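Local coordinates for ubiquitin-conjugating enzyme E2 U (Homo sapiens, PDB 1YRV), which catalyses the covalent attachment of ubiquitin to other proteins, taking ubiquitin over from the E1 enzyme as a thioester, at residues H97-P102 / N137-N142. Residues are numbered along the deposited sequence; the frame is centred on the assembly and turned at random.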
ATOM      1  N   HIS A  97       7.209  10.869   4.583  1.00 46.77           N
ATOM      2  CA  HIS A  97       5.860  10.626   5.066  1.00 42.50           C
ATOM      3  C   HIS A  97       5.901  10.280   6.537  1.00 43.41           C
ATOM      4  O   HIS A  97       6.764   9.552   6.984  1.00 45.43           O
ATOM      5  CB  HIS A  97       5.264   9.483   4.222  1.00 39.75           C
ATOM      6  CG  HIS A  97       3.805   9.243   4.455  1.00 40.30           C
ATOM      7  ND1 HIS A  97       3.315   8.859   5.686  1.00 39.58           N
ATOM      8  CD2 HIS A  97       2.739   9.379   3.641  1.00 38.04           C
ATOM      9  CE1 HIS A  97       1.999   8.782   5.619  1.00 40.49           C
ATOM     10  NE2 HIS A  97       1.619   9.090   4.394  1.00 40.86           N
ATOM     11  N   PRO A  98       4.970  10.818   7.318  1.00 44.88           N
ATOM     12  CA  PRO A  98       4.891  10.582   8.761  1.00 47.33           C
ATOM     13  C   PRO A  98       4.793   9.113   9.197  1.00 50.21           C
ATOM     14  O   PRO A  98       5.295   8.753  10.260  1.00 51.37           O
ATOM     15  CB  PRO A  98       3.647  11.369   9.176  1.00 45.16           C
ATOM     16  CG  PRO A  98       3.560  12.450   8.129  1.00 46.42           C
ATOM     17  CD  PRO A  98       3.877  11.694   6.875  1.00 45.56           C
ATOM     18  N   ASN A  99       4.157   8.264   8.393  1.00 52.13           N
ATOM     19  CA  ASN A  99       3.998   6.878   8.795  1.00 54.52           C
ATOM     20  C   ASN A  99       4.810   5.858   8.015  1.00 55.81           C
ATOM     21  O   ASN A  99       4.693   4.659   8.263  1.00 56.94           O
ATOM     22  CB  ASN A  99       2.517   6.511   8.752  1.00 54.38           C
ATOM     23  CG  ASN A  99       1.658   7.497   9.519  1.00 54.88           C
ATOM     24  OD1 ASN A  99       0.656   7.979   9.009  1.00 56.83           O
ATOM     25  ND2 ASN A  99       2.058   7.816  10.739  1.00 54.01           N
ATOM     26  N   VAL A 100       5.647   6.321   7.094  1.00 55.21           N
ATOM     27  CA  VAL A 100       6.461   5.398   6.321  1.00 55.19           C
ATOM     28  C   VAL A 100       7.840   5.336   6.951  1.00 58.04           C
ATOM     29  O   VAL A 100       8.490   6.359   7.156  1.00 58.87           O
ATOM     30  CB  VAL A 100       6.565   5.843   4.849  1.00 51.89           C
ATOM     31  CG1 VAL A 100       7.385   4.855   4.060  1.00 50.58           C
ATOM     32  CG2 VAL A 100       5.176   5.974   4.260  1.00 47.59           C
ATOM     33  N   ASP A 101       8.266   4.128   7.298  1.00 61.00           N
ATOM     34  CA  ASP A 101       9.567   3.934   7.910  1.00 63.98           C
ATOM     35  C   ASP A 101      10.608   4.545   6.988  1.00 66.68           C
ATOM     36  O   ASP A 101      10.835   4.051   5.883  1.00 65.98           O
ATOM     37  CB  ASP A 101       9.879   2.460   8.075  1.00 65.29           C
ATOM     38  CG  ASP A 101      10.982   2.223   9.074  1.00 67.76           C
ATOM     39  OD1 ASP A 101      10.651   1.924  10.244  1.00 68.37           O
ATOM     40  OD2 ASP A 101      12.172   2.352   8.697  1.00 68.17           O
ATOM     41  N   PRO A 102      11.285   5.606   7.446  1.00 69.69           N
ATOM     42  CA  PRO A 102      12.298   6.264   6.615  1.00 71.20           C
ATOM     43  C   PRO A 102      13.463   5.357   6.247  1.00 73.25           C
ATOM     44  O   PRO A 102      14.180   5.624   5.279  1.00 73.53           O
ATOM     45  CB  PRO A 102      12.712   7.451   7.470  1.00 71.39           C
ATOM     46  CG  PRO A 102      12.611   6.885   8.878  1.00 70.50           C
ATOM     47  CD  PRO A 102      11.314   6.120   8.833  1.00 70.38           C
ATOM     48  N   ASN A 137      -3.874  10.011   4.969  1.00 61.55           N
ATOM     49  CA  ASN A 137      -4.301  10.537   6.248  1.00 62.57           C
ATOM     50  C   ASN A 137      -3.431   9.996   7.344  1.00 63.58           C
ATOM     51  O   ASN A 137      -3.815   9.084   8.065  1.00 64.62           O
ATOM     52  CB  ASN A 137      -5.755  10.164   6.530  1.00 63.90           C
ATOM     53  CG  ASN A 137      -6.700  10.751   5.507  1.00 66.43           C
ATOM     54  OD1 ASN A 137      -6.773  11.974   5.347  1.00 69.39           O
ATOM     55  ND2 ASN A 137      -7.408   9.889   4.786  1.00 64.36           N
ATOM     56  N   PRO A 138      -2.229  10.550   7.476  1.00 65.37           N
ATOM     57  CA  PRO A 138      -1.256  10.154   8.492  1.00 66.19           C
ATOM     58  C   PRO A 138      -1.789  10.139   9.940  1.00 68.75           C
ATOM     59  O   PRO A 138      -2.708  10.875  10.313  1.00 69.08           O
ATOM     60  CB  PRO A 138      -0.143  11.177   8.292  1.00 65.04           C
ATOM     61  CG  PRO A 138      -0.187  11.422   6.815  1.00 63.26           C
ATOM     62  CD  PRO A 138      -1.659  11.567   6.570  1.00 63.68           C
ATOM     63  N   VAL A 139      -1.181   9.277  10.743  1.00 70.85           N
ATOM     64  CA  VAL A 139      -1.522   9.131  12.146  1.00 72.71           C
ATOM     65  C   VAL A 139      -0.468   9.951  12.867  1.00 74.74           C
ATOM     66  O   VAL A 139       0.581   9.424  13.265  1.00 75.24           O
ATOM     67  CB  VAL A 139      -1.388   7.651  12.602  1.00 73.08           C
ATOM     68  CG1 VAL A 139      -1.761   7.503  14.068  1.00 73.13           C
ATOM     69  CG2 VAL A 139      -2.246   6.757  11.728  1.00 72.05           C
ATOM     70  N   LEU A 140      -0.725  11.247  13.014  1.00 76.36           N
ATOM     71  CA  LEU A 140       0.232  12.123  13.681  1.00 77.88           C
ATOM     72  C   LEU A 140       0.554  11.624  15.085  1.00 79.20           C
ATOM     73  O   LEU A 140       1.621  11.919  15.621  1.00 78.99           O
ATOM     74  CB  LEU A 140      -0.322  13.545  13.752  1.00 77.69           C
ATOM     75  CG  LEU A 140      -0.667  14.188  12.408  1.00 77.35           C
ATOM     76  CD1 LEU A 140      -1.437  15.485  12.635  1.00 76.74           C
ATOM     77  CD2 LEU A 140       0.615  14.432  11.625  1.00 77.62           C
ATOM     78  N   GLU A 141      -0.372  10.855  15.658  1.00 81.16           N
ATOM     79  CA  GLU A 141      -0.233  10.310  17.008  1.00 83.37           C
ATOM     80  C   GLU A 141       1.208   9.989  17.391  1.00 82.73           C
ATOM     81  O   GLU A 141       1.815  10.666  18.233  1.00 82.83           O
ATOM     82  CB  GLU A 141      -1.106   9.054  17.170  1.00 86.45           C
ATOM     83  CG  GLU A 141      -0.785   8.220  18.422  1.00 91.02           C
ATOM     84  CD  GLU A 141      -0.973   8.978  19.741  1.00 93.75           C
ATOM     85  OE1 GLU A 141      -0.491   8.466  20.789  1.00 94.82           O
ATOM     86  OE2 GLU A 141      -1.606  10.070  19.730  1.00 95.02           O
ATOM     87  N   ASN A 142       1.761   8.957  16.776  1.00 81.05           N
ATOM     88  CA  ASN A 142       3.117   8.601  17.093  1.00 79.86           C
ATOM     89  C   ASN A 142       3.788   8.149  15.820  1.00 77.58           C
ATOM     90  O   ASN A 142       4.020   6.965  15.608  1.00 78.37           O
ATOM     91  CB  ASN A 142       3.119   7.501  18.137  1.00 82.24           C
ATOM     92  CG  ASN A 142       4.478   7.288  18.726  1.00 84.42           C
ATOM     93  OD1 ASN A 142       4.624   6.600  19.738  1.00 85.55           O
ATOM     94  ND2 ASN A 142       5.496   7.875  18.096  1.00 85.82           N
TER
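N99 meets the backbone N-H and C=O of V139 with its side-chain amide, strongly through OD1 and weakly through ND2. Its CB leaves CA toward 137-142, and a chi1 of -52°, which sets CG anti to the carbonyl carbon and beside the backbone N, brings the amide up to V139, with N99 CG 3.6 Å from V139 N. N99 OD1 accepts the V139 N-H at 2.8 Å; a C=O...donor angle of 117° in the carbonyl plane puts that donor on a lone pair. N99 OD1 also sits 2.9 Å from P138 CA. N99 ND2 donates to V139 O, a weak bond at 3.3 Å; the pattern is consistent with the modelled amide orientation, set mainly by OD1. With an alanine in place of N99, V139 N and O would probably lose these partners, and the two loops would be tied less firmly. Next to the amide, P138 packs its ring on H97 and P98: P138 CG lies 3.6 Å from H97 CE1, the two side chains crossing at about a right angle, and P138 CB is 3.9 Å from P98 CB. H97 in turn positions N99, since its ND1 accepts the N99 N-H in the ring plane, while NE2 bonds to L135 O. The N99 backbone pairs with that of C108, the predicted thioester cysteine. H97, P98 and N99 form the His-Pro-Asn motif of the ubiquitin-conjugating (UBC) fold, here joining the active-site loop to the one after helix 124-135.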